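Local coordinates for fasciclin-1 (Drosophila melanogaster, PDB 1O70), which acts as a neural cell adhesion molecule at the cell surface, represented here by its third and fourth FAS1 domains, at residues 32-37 with 68-73; 47-52 with 80-85; 155-160 with 292-297; 197-202 with 301-306. All coordinates share one frame; numbering follows the deposited sequence.

Contact 1: residues 32-37 with 68-73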
loop_
_atom_site.group_PDB
_atom_site.type_symbol
_atom_site.label_atom_id
_atom_site.label_comp_id
_atom_site.label_asym_id
_atom_site.label_seq_id
_atom_site.Cartn_x
_atom_site.Cartn_y
_atom_site.Cartn_z
ATOM N N MET A 32 25.777 -2.021 3.968
ATOM C CA MET A 32 27.080 -2.593 3.637
ATOM C C MET A 32 26.930 -3.951 2.949
ATOM O O MET A 32 27.543 -4.192 1.906
ATOM C CB MET A 32 27.935 -2.716 4.906
ATOM C CG MET A 32 28.396 -1.367 5.454
ATOM S SD MET A 32 29.144 -1.437 7.097
ATOM C CE MET A 32 30.827 -1.804 6.669
ATOM N N ASP A 33 26.101 -4.823 3.520
ATOM C CA ASP A 33 25.868 -6.150 2.961
ATOM C C ASP A 33 25.299 -6.119 1.544
ATOM O O ASP A 33 25.494 -7.066 0.780
ATOM C CB ASP A 33 24.893 -6.956 3.832
ATOM C CG ASP A 33 25.362 -7.118 5.264
ATOM O OD1 ASP A 33 26.519 -7.535 5.476
ATOM O OD2 ASP A 33 24.560 -6.837 6.184
ATOM N N ASN A 34 24.597 -5.050 1.180
ATOM C CA ASN A 34 23.986 -5.017 -0.144
ATOM C C ASN A 34 24.393 -3.956 -1.147
ATOM O O ASN A 34 23.537 -3.275 -1.713
ATOM C CB ASN A 34 22.462 -5.003 -0.003
ATOM C CG ASN A 34 21.955 -6.138 0.870
ATOM O OD1 ASN A 34 22.023 -6.069 2.104
ATOM N ND2 ASN A 34 21.470 -7.202 0.234
ATOM N N GLY A 35 25.689 -3.825 -1.386
ATOM C CA GLY A 35 26.137 -2.859 -2.368
ATOM C C GLY A 35 26.928 -1.680 -1.846
ATOM O O GLY A 35 28.160 -1.650 -1.934
ATOM N N GLY A 36 26.213 -0.707 -1.296
ATOM C CA GLY A 36 26.846 0.492 -0.786
ATOM C C GLY A 36 26.364 1.635 -1.652
ATOM O O GLY A 36 26.513 2.810 -1.307
ATOM N N ALA A 37 25.778 1.273 -2.794
ATOM C CA ALA A 37 25.244 2.246 -3.752
ATOM C C ALA A 37 24.208 3.109 -3.043
ATOM O O ALA A 37 24.017 4.285 -3.363
ATOM C CB ALA A 37 24.601 1.522 -4.933
ATOM N N ARG A 68 18.832 -12.153 1.503
ATOM C CA ARG A 68 19.924 -12.638 0.678
ATOM C C ARG A 68 19.873 -12.077 -0.730
ATOM O O ARG A 68 20.850 -12.163 -1.472
ATOM C CB ARG A 68 19.897 -14.162 0.649
ATOM C CG ARG A 68 20.025 -14.763 2.036
ATOM C CD ARG A 68 19.433 -16.159 2.117
ATOM N NE ARG A 68 19.288 -16.588 3.509
ATOM C CZ ARG A 68 20.299 -16.962 4.288
ATOM N NH1 ARG A 68 21.540 -16.969 3.816
ATOM N NH2 ARG A 68 20.069 -17.319 5.544
ATOM N N ASP A 69 18.741 -11.492 -1.100
ATOM C CA ASP A 69 18.614 -10.917 -2.430
ATOM C C ASP A 69 19.099 -9.469 -2.404
ATOM O O ASP A 69 18.338 -8.559 -2.083
ATOM C CB ASP A 69 17.162 -10.961 -2.892
ATOM C CG ASP A 69 17.021 -10.659 -4.365
ATOM O OD1 ASP A 69 17.544 -9.615 -4.816
ATOM O OD2 ASP A 69 16.393 -11.468 -5.075
ATOM N N ARG A 70 20.366 -9.265 -2.749
ATOM C CA ARG A 70 20.962 -7.934 -2.746
ATOM C C ARG A 70 20.204 -6.907 -3.586
ATOM O O ARG A 70 20.162 -5.720 -3.252
ATOM C CB ARG A 70 22.421 -8.000 -3.222
ATOM C CG ARG A 70 23.331 -8.861 -2.347
ATOM C CD ARG A 70 24.787 -8.773 -2.795
ATOM N NE ARG A 70 25.275 -7.396 -2.767
ATOM C CZ ARG A 70 26.514 -7.024 -3.082
ATOM N NH1 ARG A 70 27.413 -7.926 -3.451
ATOM N NH2 ARG A 70 26.854 -5.743 -3.037
ATOM N N ASN A 71 19.600 -7.356 -4.674
ATOM C CA ASN A 71 18.870 -6.444 -5.541
ATOM C C ASN A 71 17.578 -5.951 -4.891
ATOM O O ASN A 71 17.168 -4.797 -5.077
ATOM C CB ASN A 71 18.559 -7.132 -6.868
ATOM C CG ASN A 71 17.974 -6.180 -7.885
ATOM O OD1 ASN A 71 16.878 -5.642 -7.694
ATOM N ND2 ASN A 71 18.705 -5.956 -8.974
ATOM N N LYS A 72 16.940 -6.836 -4.132
ATOM C CA LYS A 72 15.702 -6.507 -3.435
ATOM C C LYS A 72 15.989 -5.689 -2.182
ATOM O O LYS A 72 15.312 -4.698 -1.907
ATOM C CB LYS A 72 14.945 -7.786 -3.066
ATOM C CG LYS A 72 14.337 -8.486 -4.265
ATOM C CD LYS A 72 13.545 -9.722 -3.873
ATOM C CE LYS A 72 12.911 -10.369 -5.105
ATOM N NZ LYS A 72 12.117 -11.581 -4.756
ATOM N N MET A 73 16.995 -6.107 -1.425
ATOM C CA MET A 73 17.371 -5.396 -0.217
ATOM C C MET A 73 17.577 -3.917 -0.504
ATOM O O MET A 73 17.212 -3.064 0.302
ATOM C CB MET A 73 18.645 -5.990 0.363
ATOM C CG MET A 73 18.395 -7.158 1.289
ATOM S SD MET A 73 17.334 -6.652 2.661
ATOM C CE MET A 73 15.883 -7.617 2.285
#
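Asn-34 and Arg-70 bring the two segments closest, their CA atoms 4.9 Å apart where helix 21-33 gives out and helix 70-79 begins. These two residues share most of the packing. Asn-34 CG lies 3.4 Å from Met-73 CB, and the two side chains cross obliquely; chi1 of Asn-34 (-53°) puts CG anti to the carbonyl carbon, on the side of Met-73 CB. Arg-70 supplies the polar part. Its chain bends at chi3 (58°), and NE comes 3.6 Å from Asp-33 O, a carbonyl of the final helical residue that lies over one face of the guanidinium. The edge of that group borders the backbone of Gly-35. No hydrogen bond joins the segments; a favourable pull of the Asp-33 carbonyl on the guanidinium is possible but not established by the geometry. Asp-69 is the N-cap of helix 70-79, and its OD1 receives Lys-72 N at 2.9 Å from above the carboxylate plane. Gly-35 and Gly-36 both take positive phi, and Gly-36 sits at the N-cap position of helix 37-43. In the helical part of the third FAS1 domain, the turn linking helices 21-33 and 37-43 thus abuts the start of helix 70-79, while Met-73 also reaches back to Val-66 and Leu-67 of helix 64-67.

Contact 2: residues 47-52 with 80-85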
loop_
_atom_site.group_PDB
_atom_site.type_symbol
_atom_site.label_atom_id
_atom_site.label_comp_id
_atom_site.label_asym_id
_atom_site.label_seq_id
_atom_site.Cartn_x
_atom_site.Cartn_y
_atom_site.Cartn_z
ATOM N N GLU A 47 18.527 17.214 1.090
ATOM C CA GLU A 47 17.716 16.974 2.280
ATOM C C GLU A 47 17.331 15.495 2.276
ATOM O O GLU A 47 16.965 14.947 1.232
ATOM C CB GLU A 47 16.450 17.833 2.261
ATOM C CG GLU A 47 16.698 19.303 1.967
ATOM C CD GLU A 47 15.471 20.164 2.218
ATOM O OE1 GLU A 47 15.165 20.438 3.400
ATOM O OE2 GLU A 47 14.806 20.557 1.235
ATOM N N VAL A 48 17.419 14.845 3.434
ATOM C CA VAL A 48 17.089 13.427 3.526
ATOM C C VAL A 48 16.593 13.010 4.912
ATOM O O VAL A 48 17.128 13.444 5.930
ATOM C CB VAL A 48 18.323 12.557 3.150
ATOM C CG1 VAL A 48 19.498 12.886 4.064
ATOM C CG2 VAL A 48 17.971 11.073 3.236
ATOM N N THR A 49 15.556 12.178 4.939
ATOM C CA THR A 49 15.003 11.675 6.187
ATOM C C THR A 49 14.954 10.158 6.075
ATOM O O THR A 49 14.396 9.600 5.128
ATOM C CB THR A 49 13.589 12.227 6.464
ATOM O OG1 THR A 49 13.671 13.641 6.643
ATOM C CG2 THR A 49 13.003 11.606 7.724
ATOM N N ILE A 50 15.557 9.503 7.054
ATOM C CA ILE A 50 15.639 8.060 7.076
ATOM C C ILE A 50 14.704 7.448 8.107
ATOM O O ILE A 50 14.607 7.934 9.238
ATOM C CB ILE A 50 17.079 7.624 7.402
ATOM C CG1 ILE A 50 18.025 8.183 6.338
ATOM C CG2 ILE A 50 17.163 6.102 7.509
ATOM C CD1 ILE A 50 19.493 7.870 6.576
ATOM N N LEU A 51 14.003 6.391 7.703
ATOM C CA LEU A 51 13.115 5.676 8.612
ATOM C C LEU A 51 13.899 4.415 8.907
ATOM O O LEU A 51 13.921 3.492 8.096
ATOM C CB LEU A 51 11.782 5.320 7.938
ATOM C CG LEU A 51 10.918 6.487 7.432
ATOM C CD1 LEU A 51 9.536 5.958 7.051
ATOM C CD2 LEU A 51 10.769 7.560 8.518
ATOM N N ALA A 52 14.578 4.391 10.051
ATOM C CA ALA A 52 15.390 3.244 10.418
ATOM C C ALA A 52 14.629 2.240 11.270
ATOM O O ALA A 52 14.196 2.551 12.377
ATOM C CB ALA A 52 16.640 3.707 11.153
ATOM N N HIS A 80 13.011 3.361 2.533
ATOM C CA HIS A 80 13.101 3.863 3.907
ATOM C C HIS A 80 13.805 5.215 3.878
ATOM O O HIS A 80 14.009 5.829 4.922
ATOM C CB HIS A 80 13.915 2.928 4.800
ATOM C CG HIS A 80 13.181 1.699 5.242
ATOM N ND1 HIS A 80 13.108 0.556 4.476
ATOM C CD2 HIS A 80 12.529 1.419 6.397
ATOM C CE1 HIS A 80 12.450 -0.378 5.141
ATOM N NE2 HIS A 80 12.088 0.120 6.310
ATOM N N ILE A 81 14.175 5.676 2.681
ATOM C CA ILE A 81 14.889 6.946 2.525
ATOM C C ILE A 81 14.087 8.043 1.809
ATOM O O ILE A 81 13.978 8.063 0.576
ATOM C CB ILE A 81 16.221 6.747 1.759
ATOM C CG1 ILE A 81 17.051 5.643 2.414
ATOM C CG2 ILE A 81 17.014 8.032 1.757
ATOM C CD1 ILE A 81 18.242 5.209 1.568
ATOM N N ILE A 82 13.564 8.971 2.601
ATOM C CA ILE A 82 12.769 10.088 2.108
ATOM C C ILE A 82 13.600 11.257 1.577
ATOM O O ILE A 82 14.382 11.865 2.308
ATOM C CB ILE A 82 11.857 10.612 3.227
ATOM C CG1 ILE A 82 10.906 9.496 3.670
ATOM C CG2 ILE A 82 11.108 11.842 2.749
ATOM C CD1 ILE A 82 10.315 9.693 5.022
ATOM N N LYS A 83 13.401 11.586 0.306
ATOM C CA LYS A 83 14.133 12.683 -0.310
ATOM C C LYS A 83 13.581 14.029 0.169
ATOM O O LYS A 83 13.065 14.815 -0.624
ATOM C CB LYS A 83 14.031 12.572 -1.837
ATOM C CG LYS A 83 14.708 11.320 -2.387
ATOM C CD LYS A 83 14.008 10.761 -3.613
ATOM C CE LYS A 83 14.098 11.698 -4.802
ATOM N NZ LYS A 83 13.295 11.200 -5.961
ATOM N N ASP A 84 13.705 14.292 1.470
ATOM C CA ASP A 84 13.204 15.533 2.056
ATOM C C ASP A 84 13.523 15.629 3.556
ATOM O O ASP A 84 13.923 14.648 4.179
ATOM C CB ASP A 84 11.689 15.617 1.798
ATOM C CG ASP A 84 11.035 16.830 2.444
ATOM O OD1 ASP A 84 11.661 17.911 2.508
ATOM O OD2 ASP A 84 9.867 16.702 2.864
ATOM N N ARG A 85 13.372 16.823 4.121
ATOM C CA ARG A 85 13.628 17.042 5.538
ATOM C C ARG A 85 12.278 16.951 6.247
ATOM O O ARG A 85 11.495 17.900 6.213
ATOM C CB ARG A 85 14.224 18.427 5.743
ATOM C CG ARG A 85 14.441 18.786 7.201
ATOM C CD ARG A 85 14.612 20.290 7.360
ATOM N NE ARG A 85 15.725 20.757 6.549
ATOM C CZ ARG A 85 16.994 20.485 6.826
ATOM N NH1 ARG A 85 17.292 19.757 7.897
ATOM N NH2 ARG A 85 17.965 20.931 6.031
#
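Thr-49 and Ile-82 form an antiparallel hydrogen-bonded pair, with Thr-49 N to Ile-82 O at 2.9 Å and Ile-82 N to Thr-49 O at 2.7 Å, followed by the non-hydrogen-bonded pair Ile-50 with Ile-81 and a further bond from Leu-51 N to His-80 O. Ile-82 O also accepts Asp-84 N across an inverse gamma turn centred on Lys-83. Beyond this turn the chain stays beside residue 49: Thr-49 OG1, anti to its own carbonyl carbon (chi1 -64°), donates to Asp-84 O at 2.7 Å and accepts from Leu-86 N, so the hydroxyl acts as both donor and acceptor. This short ladder is the edge of the mixed FAS1 sheet of the third domain, strand 81-82 being outermost and strand 48-53 lying between it and the parallel strand 145-150. On the Ile-50 and Ile-81 face, Val-48 CG2 meets Ile-81 CG2 at 3.5 Å, and Phe-27 of helix 21-33 packs on both isoleucines. On the Thr-49 and Ile-82 face, Leu-51 CG lies 4.1 Å from Ile-82 CD1. The His-80 ring presents its edge to the Leu-51 carbonyl, CD2 being 3.0 Å from Leu-51 O, while ND1 is bonded to Ile-76 O. At the other end Glu-47 and Arg-85 cross at about a right angle in a salt bridge whose hydrogen bond, Arg-85 NE to Glu-47 OE1 at 3.2 Å, is weak, with carboxylate and guanidinium planes 46° apart.

Contact 3: residues 155-160 with 292-297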
loop_
_atom_site.group_PDB
_atom_site.type_symbol
_atom_site.label_atom_id
_atom_site.label_comp_id
_atom_site.label_asym_id
_atom_site.label_seq_id
_atom_site.Cartn_x
_atom_site.Cartn_y
_atom_site.Cartn_z
ATOM N N GLY A 155 8.357 -2.478 3.041
ATOM C CA GLY A 155 8.642 -3.308 1.887
ATOM C C GLY A 155 8.690 -4.802 2.137
ATOM O O GLY A 155 9.043 -5.561 1.239
ATOM N N VAL A 156 8.350 -5.228 3.351
ATOM C CA VAL A 156 8.337 -6.654 3.704
ATOM C C VAL A 156 7.024 -6.928 4.447
ATOM O O VAL A 156 6.966 -6.890 5.675
ATOM C CB VAL A 156 9.527 -7.021 4.613
ATOM C CG1 VAL A 156 9.455 -8.498 4.986
ATOM C CG2 VAL A 156 10.841 -6.722 3.907
ATOM N N PRO A 157 5.950 -7.225 3.697
ATOM C CA PRO A 157 4.630 -7.492 4.272
ATOM C C PRO A 157 4.619 -8.526 5.377
ATOM O O PRO A 157 5.292 -9.552 5.294
ATOM C CB PRO A 157 3.813 -7.950 3.067
ATOM C CG PRO A 157 4.498 -7.289 1.906
ATOM C CD PRO A 157 5.950 -7.488 2.247
ATOM N N TYR A 158 3.847 -8.248 6.421
ATOM C CA TYR A 158 3.718 -9.187 7.521
ATOM C C TYR A 158 2.234 -9.485 7.709
ATOM O O TYR A 158 1.797 -9.904 8.780
ATOM C CB TYR A 158 4.337 -8.623 8.812
ATOM C CG TYR A 158 3.720 -7.344 9.343
ATOM C CD1 TYR A 158 2.623 -7.378 10.211
ATOM C CD2 TYR A 158 4.239 -6.094 8.977
ATOM C CE1 TYR A 158 2.061 -6.200 10.705
ATOM C CE2 TYR A 158 3.681 -4.909 9.461
ATOM C CZ TYR A 158 2.594 -4.971 10.325
ATOM O OH TYR A 158 2.028 -3.809 10.807
ATOM N N THR A 159 1.460 -9.245 6.656
ATOM C CA THR A 159 0.027 -9.498 6.686
ATOM C C THR A 159 -0.478 -9.990 5.339
ATOM O O THR A 159 0.080 -9.658 4.291
ATOM C CB THR A 159 -0.777 -8.237 7.045
ATOM O OG1 THR A 159 -0.548 -7.218 6.062
ATOM C CG2 THR A 159 -0.387 -7.740 8.419
ATOM N N THR A 160 -1.529 -10.803 5.384
ATOM C CA THR A 160 -2.149 -11.323 4.176
ATOM C C THR A 160 -3.081 -10.213 3.693
ATOM O O THR A 160 -3.289 -9.213 4.392
ATOM C CB THR A 160 -3.023 -12.553 4.470
ATOM O OG1 THR A 160 -4.098 -12.170 5.339
ATOM C CG2 THR A 160 -2.216 -13.642 5.138
ATOM N N ASP A 292 0.321 -1.309 -5.802
ATOM C CA ASP A 292 1.236 -2.275 -5.237
ATOM C C ASP A 292 1.343 -2.358 -3.723
ATOM O O ASP A 292 2.445 -2.327 -3.189
ATOM C CB ASP A 292 2.616 -2.008 -5.839
ATOM C CG ASP A 292 2.558 -1.857 -7.359
ATOM O OD1 ASP A 292 1.925 -2.718 -8.005
ATOM O OD2 ASP A 292 3.123 -0.889 -7.910
ATOM N N VAL A 293 0.221 -2.472 -3.025
ATOM C CA VAL A 293 0.278 -2.605 -1.578
ATOM C C VAL A 293 0.492 -4.099 -1.357
ATOM O O VAL A 293 -0.459 -4.851 -1.185
ATOM C CB VAL A 293 -1.044 -2.128 -0.923
ATOM C CG1 VAL A 293 -1.012 -2.371 0.586
ATOM C CG2 VAL A 293 -1.256 -0.632 -1.214
ATOM N N GLU A 294 1.752 -4.522 -1.385
ATOM C CA GLU A 294 2.093 -5.932 -1.248
ATOM C C GLU A 294 1.645 -6.628 0.017
ATOM O O GLU A 294 1.608 -6.033 1.091
ATOM C CB GLU A 294 3.594 -6.124 -1.388
ATOM C CG GLU A 294 4.072 -6.202 -2.808
ATOM C CD GLU A 294 5.579 -6.215 -2.862
ATOM O OE1 GLU A 294 6.198 -6.939 -2.037
ATOM O OE2 GLU A 294 6.136 -5.515 -3.737
ATOM N N CYS A 295 1.319 -7.910 -0.126
ATOM C CA CYS A 295 0.894 -8.740 0.995
ATOM C C CYS A 295 1.621 -10.077 0.938
ATOM O O CYS A 295 2.385 -10.329 0.008
ATOM C CB CYS A 295 -0.610 -8.973 0.950
ATOM S SG CYS A 295 -1.588 -7.467 1.157
ATOM N N THR A 296 1.376 -10.936 1.918
ATOM C CA THR A 296 2.051 -12.225 1.964
ATOM C C THR A 296 1.468 -13.233 0.980
ATOM O O THR A 296 2.172 -14.130 0.510
ATOM C CB THR A 296 2.014 -12.813 3.388
ATOM O OG1 THR A 296 0.653 -12.921 3.832
ATOM C CG2 THR A 296 2.779 -11.903 4.355
ATOM N N ASN A 297 0.187 -13.074 0.651
ATOM C CA ASN A 297 -0.480 -13.972 -0.281
ATOM C C ASN A 297 -1.062 -13.191 -1.444
ATOM O O ASN A 297 -2.110 -13.557 -1.972
ATOM C CB ASN A 297 -1.601 -14.715 0.432
ATOM C CG ASN A 297 -2.630 -13.782 0.996
ATOM O OD1 ASN A 297 -2.371 -12.594 1.169
ATOM N ND2 ASN A 297 -3.810 -14.311 1.304
HETATM O O HOH W 1 0.388 -6.251 3.366
#
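The Pro-157 ring meets Glu-294 and Cys-295 through its CB and CG, CG lying 3.3 Å from Glu-294 O and CB 3.7 Å from Cys-295 CA. The aromatic ring of Tyr-158 takes no such part: it is stacked on His-152, and its OH is bonded to Asn-132 O. The flat amide of Asn-297 brings OD1 to 3.3 Å from Thr-160 CA; that oxygen accepts Val-161 N, and ND2 donates to Asn-189 O and Leu-187 O. Thr-296 N donates to Thr-159 O at 3.0 Å, and Thr-296 OG1 adds a weak bond to the same oxygen. The segment 155-160 is the loop that leads from strand 145-150 of one FAS1 sheet to helix 161-167; here it is bonded to Thr-296 and packs on Glu-294 and Cys-295 of the segment on strand 284-295, in the second sheet. Thr-160 is the N-cap of that helix, its OG1 bonded to Gly-163 N, with OG1 between the backbone N and the carbonyl carbon (chi1 63°); its CG2 touches Thr-296 OG1. A water links Thr-159 OG1 to Glu-294 O, donating to the carbonyl at 2.6 Å.

Contact 4: residues 197-202 with 301-306. With SO4 (sulfate ion), chain C.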
loop_
_atom_site.group_PDB
_atom_site.type_symbol
_atom_site.label_atom_id
_atom_site.label_comp_id
_atom_site.label_asym_id
_atom_site.label_seq_id
_atom_site.Cartn_x
_atom_site.Cartn_y
_atom_site.Cartn_z
ATOM N N PHE A 197 -8.325 -5.275 -6.127
ATOM C CA PHE A 197 -8.443 -3.866 -6.460
ATOM C C PHE A 197 -9.450 -3.338 -5.460
ATOM O O PHE A 197 -10.658 -3.495 -5.633
ATOM C CB PHE A 197 -8.952 -3.664 -7.890
ATOM C CG PHE A 197 -8.019 -4.180 -8.934
ATOM C CD1 PHE A 197 -8.022 -5.528 -9.264
ATOM C CD2 PHE A 197 -7.078 -3.338 -9.526
ATOM C CE1 PHE A 197 -7.102 -6.046 -10.165
ATOM C CE2 PHE A 197 -6.145 -3.841 -10.433
ATOM C CZ PHE A 197 -6.154 -5.202 -10.751
ATOM N N VAL A 198 -8.926 -2.723 -4.404
ATOM C CA VAL A 198 -9.737 -2.208 -3.313
ATOM C C VAL A 198 -10.138 -0.740 -3.358
ATOM O O VAL A 198 -9.293 0.145 -3.273
ATOM C CB VAL A 198 -9.030 -2.411 -1.968
ATOM C CG1 VAL A 198 -9.889 -1.870 -0.860
ATOM C CG2 VAL A 198 -8.727 -3.882 -1.753
ATOM N N PRO A 199 -11.442 -0.460 -3.492
ATOM C CA PRO A 199 -11.856 0.946 -3.519
ATOM C C PRO A 199 -11.625 1.530 -2.109
ATOM O O PRO A 199 -11.934 0.884 -1.109
ATOM C CB PRO A 199 -13.341 0.862 -3.870
ATOM C CG PRO A 199 -13.430 -0.414 -4.689
ATOM C CD PRO A 199 -12.550 -1.346 -3.896
ATOM N N ARG A 200 -11.068 2.735 -2.026
ATOM C CA ARG A 200 -10.816 3.366 -0.736
ATOM C C ARG A 200 -12.140 3.887 -0.186
ATOM O O ARG A 200 -13.126 3.961 -0.915
ATOM C CB ARG A 200 -9.847 4.533 -0.898
ATOM C CG ARG A 200 -10.380 5.599 -1.826
ATOM C CD ARG A 200 -9.330 6.629 -2.165
ATOM N NE ARG A 200 -8.882 7.351 -0.986
ATOM C CZ ARG A 200 -8.184 8.482 -1.027
ATOM N NH1 ARG A 200 -7.853 9.019 -2.200
ATOM N NH2 ARG A 200 -7.818 9.079 0.100
ATOM N N ASP A 201 -12.170 4.251 1.095
ATOM C CA ASP A 201 -13.393 4.767 1.697
ATOM C C ASP A 201 -13.978 5.933 0.884
ATOM O O ASP A 201 -15.175 5.927 0.560
ATOM C CB ASP A 201 -13.129 5.199 3.142
ATOM C CG ASP A 201 -13.221 4.032 4.138
ATOM O OD1 ASP A 201 -13.239 2.843 3.708
ATOM O OD2 ASP A 201 -13.267 4.305 5.361
ATOM N N LYS A 202 -13.144 6.921 0.549
ATOM C CA LYS A 202 -13.590 8.086 -0.233
ATOM C C LYS A 202 -14.329 7.612 -1.494
ATOM O O LYS A 202 -15.296 8.239 -1.935
ATOM C CB LYS A 202 -12.394 8.953 -0.635
ATOM C CG LYS A 202 -12.778 10.331 -1.173
ATOM C CD LYS A 202 -11.582 11.065 -1.788
ATOM C CE LYS A 202 -10.370 11.141 -0.845
ATOM N NZ LYS A 202 -10.578 11.974 0.377
ATOM N N HIS A 301 -4.378 -3.150 -4.713
ATOM C CA HIS A 301 -4.230 -1.860 -5.400
ATOM C C HIS A 301 -5.410 -0.983 -4.976
ATOM O O HIS A 301 -6.563 -1.257 -5.331
ATOM C CB HIS A 301 -4.259 -2.037 -6.914
ATOM C CG HIS A 301 -3.207 -2.968 -7.437
ATOM N ND1 HIS A 301 -1.867 -2.645 -7.449
ATOM C CD2 HIS A 301 -3.302 -4.210 -7.970
ATOM C CE1 HIS A 301 -1.180 -3.646 -7.968
ATOM N NE2 HIS A 301 -2.026 -4.608 -8.293
ATOM N N VAL A 302 -5.138 0.072 -4.220
ATOM C CA VAL A 302 -6.226 0.928 -3.767
ATOM C C VAL A 302 -6.681 1.856 -4.879
ATOM O O VAL A 302 -5.908 2.665 -5.395
ATOM C CB VAL A 302 -5.821 1.761 -2.544
ATOM C CG1 VAL A 302 -6.993 2.614 -2.110
ATOM C CG2 VAL A 302 -5.389 0.841 -1.412
ATOM N N ILE A 303 -7.947 1.740 -5.253
ATOM C CA ILE A 303 -8.467 2.571 -6.320
ATOM C C ILE A 303 -9.376 3.698 -5.845
ATOM O O ILE A 303 -9.867 3.673 -4.715
ATOM C CB ILE A 303 -9.143 1.699 -7.379
ATOM C CG1 ILE A 303 -10.360 0.981 -6.809
ATOM C CG2 ILE A 303 -8.126 0.660 -7.873
ATOM C CD1 ILE A 303 -11.060 0.097 -7.828
ATOM N N ASP A 304 -9.571 4.700 -6.699
ATOM C CA ASP A 304 -10.375 5.883 -6.373
ATOM C C ASP A 304 -11.877 5.673 -6.394
ATOM O O ASP A 304 -12.619 6.383 -5.714
ATOM C CB ASP A 304 -10.052 7.022 -7.340
ATOM C CG ASP A 304 -8.866 7.855 -6.901
ATOM O OD1 ASP A 304 -8.257 8.502 -7.783
ATOM O OD2 ASP A 304 -8.553 7.906 -5.684
ATOM N N TYR A 305 -12.321 4.709 -7.189
ATOM C CA TYR A 305 -13.743 4.443 -7.332
ATOM C C TYR A 305 -13.906 2.965 -7.656
ATOM O O TYR A 305 -13.091 2.381 -8.370
ATOM C CB TYR A 305 -14.305 5.302 -8.471
ATOM C CG TYR A 305 -15.815 5.410 -8.514
ATOM C CD1 TYR A 305 -16.501 6.233 -7.615
ATOM C CD2 TYR A 305 -16.568 4.675 -9.445
ATOM C CE1 TYR A 305 -17.895 6.322 -7.640
ATOM C CE2 TYR A 305 -17.967 4.758 -9.474
ATOM C CZ TYR A 305 -18.621 5.582 -8.567
ATOM O OH TYR A 305 -20.000 5.653 -8.560
ATOM N N PRO A 306 -14.968 2.340 -7.138
ATOM C CA PRO A 306 -15.228 0.916 -7.377
ATOM C C PRO A 306 -15.647 0.607 -8.815
ATOM O O PRO A 306 -16.241 1.449 -9.484
ATOM C CB PRO A 306 -16.329 0.604 -6.369
ATOM C CG PRO A 306 -17.079 1.896 -6.291
ATOM C CD PRO A 306 -15.989 2.923 -6.251
HETATM S S SO4 C . -10.013 7.731 2.626
HETATM O O1 SO4 C . -9.468 6.861 3.663
HETATM O O2 SO4 C . -10.370 6.911 1.456
HETATM O O3 SO4 C . -11.216 8.425 3.108
HETATM O O4 SO4 C . -8.985 8.720 2.248
#
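Two parallel neighbours of the fourth-domain FAS1 sheet, strands 197-199 and 301-303, meet here: Phe-197 pairs with His-301, Val-198 with Val-302 and Pro-199 with Ile-303. Val-198 N donates to His-301 O, Ile-303 N to Val-198 O, and Arg-200 N to Ile-303 O at 3.1 Å. Phe-197 and His-301 run alongside each other in the same direction, with ring planes at 34° and Phe-197 CE2 3.8 Å from His-301 CD2. Pro-199 CG rests on Pro-306 CB at 3.5 Å. Arg-200 is the N-cap of helix 201-210, and its guanidinium lies nearly coplanar with the Asp-304 carboxylate in a long salt bridge, NH1 to OD2 3.7 Å. A sulfate, most likely a crystallisation additive, sits at that helix start: Lys-202 N donates to sulfate O2 at 2.9 Å with an angle of 175°, and Arg-200 NE donates to the same oxygen. Lys-202 CE lies over one face of the guanidinium, displaced toward its rim; the group also makes a cation-pi contact with Tyr-289. Strand 284-295 flanks strand 298-303, strand 235-238 flanks 193-199, and helix 244-253 packs on Phe-197 and His-301.

Contacts 1 and 2 lie in the third FAS1 domain, contact 4 in the fourth; contact 3 joins loop 155-160 to the fourth-domain sheet, its segments alternating along the chain with those of contact 4. Helix 70-79 leads straight into strand 81-82, joining contacts 1 and 2, whose centres are about 18 Å apart. Contacts 2 and 4 are strand pairs of two sheets with the same strand order, an edge pair and an inner parallel pair, centres about 28 Å apart. Contacts 3 and 4 touch directly through Asp-292 N and His-301 ND1, 3.0 Å apart. The glycan lies about 7 Å from the side chain of Tyr-158 and about 10 Å from those of Leu-51 and Val-302.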